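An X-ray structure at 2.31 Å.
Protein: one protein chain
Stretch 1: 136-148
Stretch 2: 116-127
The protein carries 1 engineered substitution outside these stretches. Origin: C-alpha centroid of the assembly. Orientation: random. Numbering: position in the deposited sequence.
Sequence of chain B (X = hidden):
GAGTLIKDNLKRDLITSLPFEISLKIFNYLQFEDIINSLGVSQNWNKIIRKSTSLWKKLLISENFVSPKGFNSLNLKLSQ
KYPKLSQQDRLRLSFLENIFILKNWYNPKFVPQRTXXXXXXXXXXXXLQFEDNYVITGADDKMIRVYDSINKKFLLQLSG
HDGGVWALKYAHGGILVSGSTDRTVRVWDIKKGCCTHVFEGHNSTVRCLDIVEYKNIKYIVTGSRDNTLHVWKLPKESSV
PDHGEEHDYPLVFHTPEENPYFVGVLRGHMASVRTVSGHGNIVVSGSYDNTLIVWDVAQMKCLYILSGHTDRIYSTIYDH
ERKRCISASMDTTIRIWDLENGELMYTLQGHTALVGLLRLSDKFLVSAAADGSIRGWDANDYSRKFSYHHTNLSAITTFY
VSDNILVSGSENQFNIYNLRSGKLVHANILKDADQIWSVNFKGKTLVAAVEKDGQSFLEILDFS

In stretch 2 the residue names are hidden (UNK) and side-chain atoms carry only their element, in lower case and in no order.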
ATOM      1  N   ILE B 136      -4.513  20.869  -2.674  1.00 36.68           N
ATOM      2  CA  ILE B 136      -5.698  21.713  -2.629  1.00 37.76           C
ATOM      3  C   ILE B 136      -6.177  21.867  -1.192  1.00 36.00           C
ATOM      4  O   ILE B 136      -6.362  20.877  -0.484  1.00 33.94           O
ATOM      5  CB  ILE B 136      -6.824  21.126  -3.500  1.00 42.56           C
ATOM      6  CG1 ILE B 136      -6.295  20.801  -4.900  1.00 44.01           C
ATOM      7  CG2 ILE B 136      -7.997  22.089  -3.584  1.00 41.09           C
ATOM      8  CD1 ILE B 136      -7.212  19.926  -5.714  1.00 52.08           C
ATOM      9  N   THR B 137      -6.367  23.111  -0.762  1.00 35.25           N
ATOM     10  CA  THR B 137      -6.754  23.392   0.614  1.00 37.33           C
ATOM     11  C   THR B 137      -7.978  24.294   0.696  1.00 43.46           C
ATOM     12  O   THR B 137      -8.189  25.156  -0.157  1.00 43.84           O
ATOM     13  CB  THR B 137      -5.615  24.076   1.394  1.00 33.75           C
ATOM     14  OG1 THR B 137      -5.146  25.205   0.649  1.00 34.12           O
ATOM     15  CG2 THR B 137      -4.459  23.108   1.632  1.00 31.07           C
ATOM     16  N   GLY B 138      -8.772  24.092   1.740  1.00 45.90           N
ATOM     17  CA  GLY B 138      -9.907  24.951   2.020  1.00 47.22           C
ATOM     18  C   GLY B 138      -9.821  25.510   3.428  1.00 47.77           C
ATOM     19  O   GLY B 138      -9.232  24.891   4.318  1.00 47.84           O
ATOM     20  N   ALA B 139     -10.395  26.690   3.636  1.00 44.56           N
ATOM     21  CA  ALA B 139     -10.433  27.278   4.970  1.00 45.59           C
ATOM     22  C   ALA B 139     -11.711  28.069   5.224  1.00 53.23           C
ATOM     23  O   ALA B 139     -12.591  28.156   4.363  1.00 51.18           O
ATOM     24  CB  ALA B 139      -9.210  28.149   5.202  1.00 41.29           C
ATOM     25  N   ASP B 140     -11.806  28.650   6.415  1.00 55.95           N
ATOM     26  CA  ASP B 140     -12.980  29.420   6.782  1.00 58.70           C
ATOM     27  C   ASP B 140     -12.924  30.823   6.191  1.00 60.32           C
ATOM     28  O   ASP B 140     -13.792  31.652   6.460  1.00 66.84           O
ATOM     29  CB  ASP B 140     -13.138  29.484   8.300  1.00 65.77           C
ATOM     30  CG  ASP B 140     -14.591  29.462   8.730  1.00 78.50           C
ATOM     31  OD1 ASP B 140     -15.343  28.597   8.231  1.00 77.69           O
ATOM     32  OD2 ASP B 140     -14.986  30.317   9.551  1.00 84.89           O
ATOM     33  N   ASP B 141     -11.901  31.082   5.381  1.00 55.36           N
ATOM     34  CA  ASP B 141     -11.783  32.351   4.670  1.00 52.31           C
ATOM     35  C   ASP B 141     -12.542  32.304   3.346  1.00 49.18           C
ATOM     36  O   ASP B 141     -12.357  33.164   2.487  1.00 51.73           O
ATOM     37  CB  ASP B 141     -10.308  32.715   4.435  1.00 50.05           C
ATOM     38  CG  ASP B 141      -9.611  31.776   3.454  1.00 47.08           C
ATOM     39  OD1 ASP B 141     -10.108  30.653   3.225  1.00 54.79           O
ATOM     40  OD2 ASP B 141      -8.555  32.162   2.914  1.00 42.86           O
ATOM     41  N   LYS B 142     -13.376  31.276   3.191  1.00 48.97           N
ATOM     42  CA  LYS B 142     -14.230  31.090   2.014  1.00 49.64           C
ATOM     43  C   LYS B 142     -13.453  30.757   0.735  1.00 50.59           C
ATOM     44  O   LYS B 142     -14.039  30.679  -0.347  1.00 53.25           O
ATOM     45  CB  LYS B 142     -15.134  32.312   1.783  1.00 49.50           C
ATOM     46  CG  LYS B 142     -15.931  32.759   3.004  1.00 47.59           C
ATOM     47  CD  LYS B 142     -16.706  34.051   2.722  1.00 48.79           C
ATOM     48  CE  LYS B 142     -17.416  34.550   3.969  1.00 53.59           C
ATOM     49  NZ  LYS B 142     -18.176  35.813   3.727  1.00 66.26           N
ATOM     50  N   MET B 143     -12.147  30.538   0.864  1.00 46.66           N
ATOM     51  CA  MET B 143     -11.287  30.313  -0.295  1.00 47.03           C
ATOM     52  C   MET B 143     -10.812  28.871  -0.458  1.00 47.70           C
ATOM     53  O   MET B 143     -10.684  28.122   0.510  1.00 45.36           O
ATOM     54  CB  MET B 143     -10.063  31.230  -0.232  1.00 48.58           C
ATOM     55  CG  MET B 143     -10.401  32.707  -0.181  1.00 55.86           C
ATOM     56  SD  MET B 143     -11.482  33.182  -1.538  1.00 56.59           S
ATOM     57  CE  MET B 143     -11.489  34.965  -1.358  1.00 51.50           C
ATOM     58  N   ILE B 144     -10.542  28.501  -1.704  1.00 48.98           N
ATOM     59  CA  ILE B 144      -9.893  27.240  -2.023  1.00 43.60           C
ATOM     60  C   ILE B 144      -8.583  27.561  -2.730  1.00 44.63           C
ATOM     61  O   ILE B 144      -8.571  28.288  -3.722  1.00 45.64           O
ATOM     62  CB  ILE B 144     -10.759  26.379  -2.957  1.00 43.51           C
ATOM     63  CG1 ILE B 144     -12.077  26.011  -2.276  1.00 45.61           C
ATOM     64  CG2 ILE B 144     -10.008  25.126  -3.370  1.00 43.58           C
ATOM     65  CD1 ILE B 144     -12.994  25.164  -3.136  1.00 42.63           C
ATOM     66  N   ARG B 145      -7.478  27.034  -2.216  1.00 38.99           N
ATOM     67  CA  ARG B 145      -6.183  27.300  -2.826  1.00 38.52           C
ATOM     68  C   ARG B 145      -5.604  26.046  -3.461  1.00 40.13           C
ATOM     69  O   ARG B 145      -5.680  24.957  -2.893  1.00 44.52           O
ATOM     70  CB  ARG B 145      -5.209  27.912  -1.814  1.00 38.48           C
ATOM     71  CG  ARG B 145      -5.627  29.304  -1.338  1.00 41.16           C
ATOM     72  CD  ARG B 145      -4.676  29.870  -0.292  1.00 42.08           C
ATOM     73  NE  ARG B 145      -3.393  30.290  -0.856  1.00 44.66           N
ATOM     74  CZ  ARG B 145      -3.173  31.480  -1.408  1.00 43.82           C
ATOM     75  NH1 ARG B 145      -4.151  32.368  -1.486  1.00 41.09           N
ATOM     76  NH2 ARG B 145      -1.976  31.783  -1.891  1.00 48.28           N
ATOM     77  N   VAL B 146      -5.032  26.215  -4.647  1.00 39.20           N
ATOM     78  CA  VAL B 146      -4.480  25.109  -5.410  1.00 39.14           C
ATOM     79  C   VAL B 146      -2.980  25.298  -5.592  1.00 45.08           C
ATOM     80  O   VAL B 146      -2.519  26.376  -5.985  1.00 44.50           O
ATOM     81  CB  VAL B 146      -5.142  25.002  -6.798  1.00 44.17           C
ATOM     82  CG1 VAL B 146      -4.613  23.791  -7.550  1.00 46.04           C
ATOM     83  CG2 VAL B 146      -6.660  24.932  -6.662  1.00 42.38           C
ATOM     84  N   TYR B 147      -2.222  24.242  -5.309  1.00 38.16           N
ATOM     85  CA  TYR B 147      -0.772  24.292  -5.412  1.00 35.39           C
ATOM     86  C   TYR B 147      -0.245  23.196  -6.337  1.00 37.23           C
ATOM     87  O   TYR B 147      -0.845  22.126  -6.467  1.00 34.79           O
ATOM     88  CB  TYR B 147      -0.125  24.124  -4.034  1.00 36.18           C
ATOM     89  CG  TYR B 147      -0.548  25.121  -2.973  1.00 36.40           C
ATOM     90  CD1 TYR B 147      -1.772  25.001  -2.319  1.00 33.76           C
ATOM     91  CD2 TYR B 147       0.298  26.156  -2.591  1.00 38.90           C
ATOM     92  CE1 TYR B 147      -2.150  25.898  -1.337  1.00 32.80           C
ATOM     93  CE2 TYR B 147      -0.072  27.063  -1.607  1.00 33.11           C
ATOM     94  CZ  TYR B 147      -1.295  26.927  -0.984  1.00 35.41           C
ATOM     95  OH  TYR B 147      -1.666  27.823  -0.006  1.00 38.24           O
ATOM     96  N   ASP B 148       0.891  23.481  -6.965  1.00 34.97           N
ATOM     97  CA  ASP B 148       1.624  22.531  -7.790  1.00 31.00           C
ATOM     98  C   ASP B 148       2.640  21.839  -6.887  1.00 37.20           C
ATOM     99  O   ASP B 148       3.528  22.489  -6.349  1.00 34.99           O
ATOM    100  CB  ASP B 148       2.340  23.311  -8.897  1.00 33.95           C
ATOM    101  CG  ASP B 148       3.123  22.426  -9.855  1.00 42.88           C
ATOM    102  OD1 ASP B 148       3.507  21.295  -9.495  1.00 44.64           O
ATOM    103  OD2 ASP B 148       3.375  22.888 -10.987  1.00 53.59           O
ATOM    104  N   UNK B 116       8.156  26.261   2.045  1.00 31.23           N
ATOM    105  CA  UNK B 116       7.111  26.862   2.867  1.00 27.95           C
ATOM    106  C   UNK B 116       6.366  27.928   2.068  1.00 31.66           C
ATOM    107  O   UNK B 116       6.966  28.894   1.603  1.00 33.65           O
ATOM    108  o   UNK B 116       8.333  26.466   4.934  1.00 27.19           O
ATOM    109  c   UNK B 116       6.588  28.132   4.984  1.00 29.42           C
ATOM    110  c   UNK B 116       7.692  27.484   4.154  1.00 29.05           C
ATOM    111  N   UNK B 117       5.060  27.743   1.905  1.00 31.81           N
ATOM    112  CA  UNK B 117       4.264  28.633   1.068  1.00 34.33           C
ATOM    113  C   UNK B 117       3.114  29.265   1.845  1.00 34.94           C
ATOM    114  O   UNK B 117       2.581  28.665   2.783  1.00 34.39           O
ATOM    115  c   UNK B 117       4.050  26.329  -2.087  1.00 37.13           C
ATOM    116  c   UNK B 117       4.741  27.224  -1.072  1.00 38.24           C
ATOM    117  c   UNK B 117       5.570  28.291  -1.776  1.00 37.44           C
ATOM    118  c   UNK B 117       3.713  27.868  -0.139  1.00 39.15           C
ATOM    119  N   UNK B 118       2.741  30.477   1.446  1.00 34.43           N
ATOM    120  CA  UNK B 118       1.619  31.188   2.048  1.00 37.20           C
ATOM    121  C   UNK B 118       0.366  30.325   2.048  1.00 37.44           C
ATOM    122  O   UNK B 118       0.060  29.667   1.053  1.00 36.64           O
ATOM    123  c   UNK B 118       1.342  32.489   1.288  1.00 40.01           C
ATOM    124  c   UNK B 118       0.069  33.213   1.741  1.00 44.63           C
ATOM    125  n   UNK B 118       0.224  36.487   2.863  1.00 66.01           N
ATOM    126  n   UNK B 118       2.181  37.126   1.842  1.00 67.85           N
ATOM    127  c   UNK B 118      -0.191  34.477   0.928  1.00 51.11           C
ATOM    128  n   UNK B 118       0.942  35.397   0.965  1.00 56.90           N
ATOM    129  c   UNK B 118       1.116  36.336   1.890  1.00 66.35           C
ATOM    130  N   UNK B 119      -0.352  30.330   3.168  1.00 41.77           N
ATOM    131  CA  UNK B 119      -1.594  29.586   3.287  1.00 36.99           C
ATOM    132  C   UNK B 119      -2.809  30.466   3.052  1.00 43.14           C
ATOM    133  O   UNK B 119      -2.820  31.277   2.129  1.00 49.91           O
ATOM    134  N   UNK B 120      -3.830  30.307   3.892  1.00 39.82           N
ATOM    135  CA  UNK B 120      -5.064  31.082   3.766  1.00 41.38           C
ATOM    136  C   UNK B 120      -5.040  32.352   4.617  1.00 47.28           C
ATOM    137  O   UNK B 120      -4.112  32.574   5.396  1.00 47.76           O
ATOM    138  c   UNK B 120      -6.276  30.225   4.151  1.00 38.90           C
ATOM    139  c   UNK B 120      -7.773  28.106   1.616  1.00 40.91           C
ATOM    140  n   UNK B 120      -6.664  27.418   1.817  1.00 40.90           N
ATOM    141  c   UNK B 120      -6.600  29.157   3.156  1.00 39.62           C
ATOM    142  c   UNK B 120      -5.910  28.055   2.772  1.00 38.31           C
ATOM    143  n   UNK B 120      -7.757  29.164   2.407  1.00 36.67           N
ATOM    144  N   UNK B 121      -6.072  33.176   4.468  1.00 49.32           N
ATOM    145  CA  UNK B 121      -6.196  34.394   5.263  1.00 53.96           C
ATOM    146  C   UNK B 121      -6.500  34.093   6.729  1.00 57.29           C
ATOM    147  O   UNK B 121      -6.233  34.914   7.606  1.00 57.98           O
ATOM    148  s   UNK B 121      -8.022  37.136   2.702  1.00 91.10           S
ATOM    149  c   UNK B 121      -8.800  35.897   1.671  1.00 67.77           C
ATOM    150  c   UNK B 121      -6.737  36.162   3.505  1.00 53.30           C
ATOM    151  c   UNK B 121      -7.253  35.327   4.670  1.00 50.48           C
ATOM    152  N   UNK B 122      -7.061  32.917   6.992  1.00 55.22           N
ATOM    153  CA  UNK B 122      -7.260  32.465   8.364  1.00 57.82           C
ATOM    154  C   UNK B 122      -6.165  31.469   8.730  1.00 56.17           C
ATOM    155  O   UNK B 122      -5.567  30.846   7.852  1.00 53.57           O
ATOM    156  o   UNK B 122      -8.808  30.727   7.655  1.00 57.77           O
ATOM    157  c   UNK B 122      -8.645  31.818   8.569  1.00 59.74           C
ATOM    158  c   UNK B 122      -9.747  32.838   8.333  1.00 62.98           C
ATOM    159  N   UNK B 123      -5.900  31.322  10.024  1.00 54.42           N
ATOM    160  CA  UNK B 123      -4.799  30.479  10.479  1.00 52.40           C
ATOM    161  C   UNK B 123      -5.175  28.999  10.511  1.00 48.59           C
ATOM    162  O   UNK B 123      -4.305  28.133  10.587  1.00 45.03           O
ATOM    163  o   UNK B 123      -5.318  30.798  12.828  1.00 64.23           O
ATOM    164  c   UNK B 123      -4.303  30.934  11.852  1.00 57.01           C
ATOM    165  N   UNK B 124      -6.470  28.711  10.442  1.00 48.40           N
ATOM    166  CA  UNK B 124      -6.942  27.333  10.476  1.00 49.24           C
ATOM    167  C   UNK B 124      -7.322  26.833   9.085  1.00 49.95           C
ATOM    168  O   UNK B 124      -8.128  27.449   8.392  1.00 55.46           O
ATOM    169  c   UNK B 124      -8.164  27.174  11.407  1.00 51.60           C
ATOM    170  c   UNK B 124      -7.834  27.658  12.811  1.00 54.08           C
ATOM    171  c   UNK B 124      -8.622  25.726  11.432  1.00 48.56           C
ATOM    172  N   UNK B 125      -6.733  25.714   8.685  1.00 47.22           N
ATOM    173  CA  UNK B 125      -7.083  25.064   7.430  1.00 46.39           C
ATOM    174  C   UNK B 125      -8.015  23.901   7.744  1.00 45.58           C
ATOM    175  O   UNK B 125      -7.727  23.099   8.630  1.00 48.07           O
ATOM    176  c   UNK B 125      -6.195  23.905   5.375  1.00 32.68           C
ATOM    177  c   UNK B 125      -5.367  26.894   5.880  1.00 51.83           C
ATOM    178  c   UNK B 125      -5.830  24.537   6.708  1.00 42.05           C
ATOM    179  c   UNK B 125      -4.806  25.658   6.528  1.00 50.05           C
ATOM    180  N   UNK B 126      -9.127  23.805   7.023  1.00 37.74           N
ATOM    181  CA  UNK B 126     -10.175  22.850   7.378  1.00 40.30           C
ATOM    182  C   UNK B 126     -10.119  21.555   6.581  1.00 41.34           C
ATOM    183  O   UNK B 126     -10.621  20.527   7.025  1.00 44.18           O
ATOM    184  c   UNK B 126     -11.715  24.717   8.042  1.00 42.66           C
ATOM    185  c   UNK B 126     -11.574  23.461   7.196  1.00 45.36           C
ATOM    186  o   UNK B 126     -11.773  23.786   5.813  1.00 48.27           O
ATOM    187  N   UNK B 127      -9.525  21.606   5.397  1.00 40.31           N
ATOM    188  CA  UNK B 127      -9.474  20.427   4.546  1.00 38.91           C
ATOM    189  C   UNK B 127      -8.354  20.513   3.522  1.00 38.23           C
ATOM    190  O   UNK B 127      -7.956  21.600   3.102  1.00 39.92           O
ATOM    191  c   UNK B 127     -10.822  20.186   3.860  1.00 41.25           C
ATOM    192  s   UNK B 127     -11.548  21.645   3.065  1.00 52.27           S
TER

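Position 116 has a carbon carrying one oxygen and one carbon. It touches nothing on stretch 1. It is Thr116.

Position 117 has four carbons, forked at the second. One tip lies 3.8 Å from Tyr147 CD2. This is Leu117, and the atom is CD1.

Position 118 has three carbons, a nitrogen, then a carbon carrying two more nitrogens. The third carbon lies 4.3 Å from Arg145 NH2. The residue is Arg118, and that carbon is CD. Its backbone makes the main contact: Tyr147 OH donates to Arg118 O at 2.7 Å.

Position 119 has no side-chain atoms, so it is Gly119. Its O lies over one face of the Arg145 guanidinium, 3.2 Å from Arg145 NE. The angle is too poor for a hydrogen bond.

Position 120 has one carbon, then a five-membered ring of three carbons and two nitrogens. Both nitrogens have polar partners on stretch 1, Asp141 and Thr137. It is His120. ND1 donates to Asp141 OD1 at 2.9 Å. NE2 and Thr137 OG1 share a hydrogen bond of 2.9 Å; either could be the donor. Ala139 CB packs over one ring face, 3.3 Å from His120 ND1. Arg145 CD covers the opposite face, 3.8 Å from His120 CD2.

Position 121 is an unbranched chain of two carbons, a sulfur and a carbon. Its end carbon lies 4.0 Å from Met143 CG. This is Met121. Its backbone N donates to Asp141 OD2 at 3.1 Å.

Position 122 has a carbon carrying one oxygen and one carbon. The oxygen is 3.6 Å from Ala139 CB. This is Thr122.

Position 123 has one carbon and one oxygen, and no contact with stretch 1. It is Ser123.

Position 124 has three carbons, forked at the first. The side chain stays clear of stretch 1. It is Val124; its backbone O lies 3.4 Å from Ala139 CB.

Position 125 has four carbons, forked at the first, with one arm two carbons long. The short arm's carbon is 3.4 Å from Gly138 O. This is Ile125, and that carbon is CG2.

Position 126 has a carbon carrying one oxygen and one carbon, near Ala139. It is Thr126. Its N donates to Gly138 O at 2.9 Å.

Position 127 has one carbon and one sulfur, beside Gly138. It is Cys127. An ideal CB on Gly138 would clash, 2.8 Å from Cys127 SG.

The contact has three parts. Gly138 pairs antiparallel with Cys127; Gly138 N donates to Cys127 O at 3.0 Å. His120 is held at both ring nitrogens and packed on both faces, while Asp141 also binds the next backbone NH. Tyr147 packs on Leu117 and binds the Arg118 backbone O.

Stretch 2 (116-127) TLRGHMTSVITC
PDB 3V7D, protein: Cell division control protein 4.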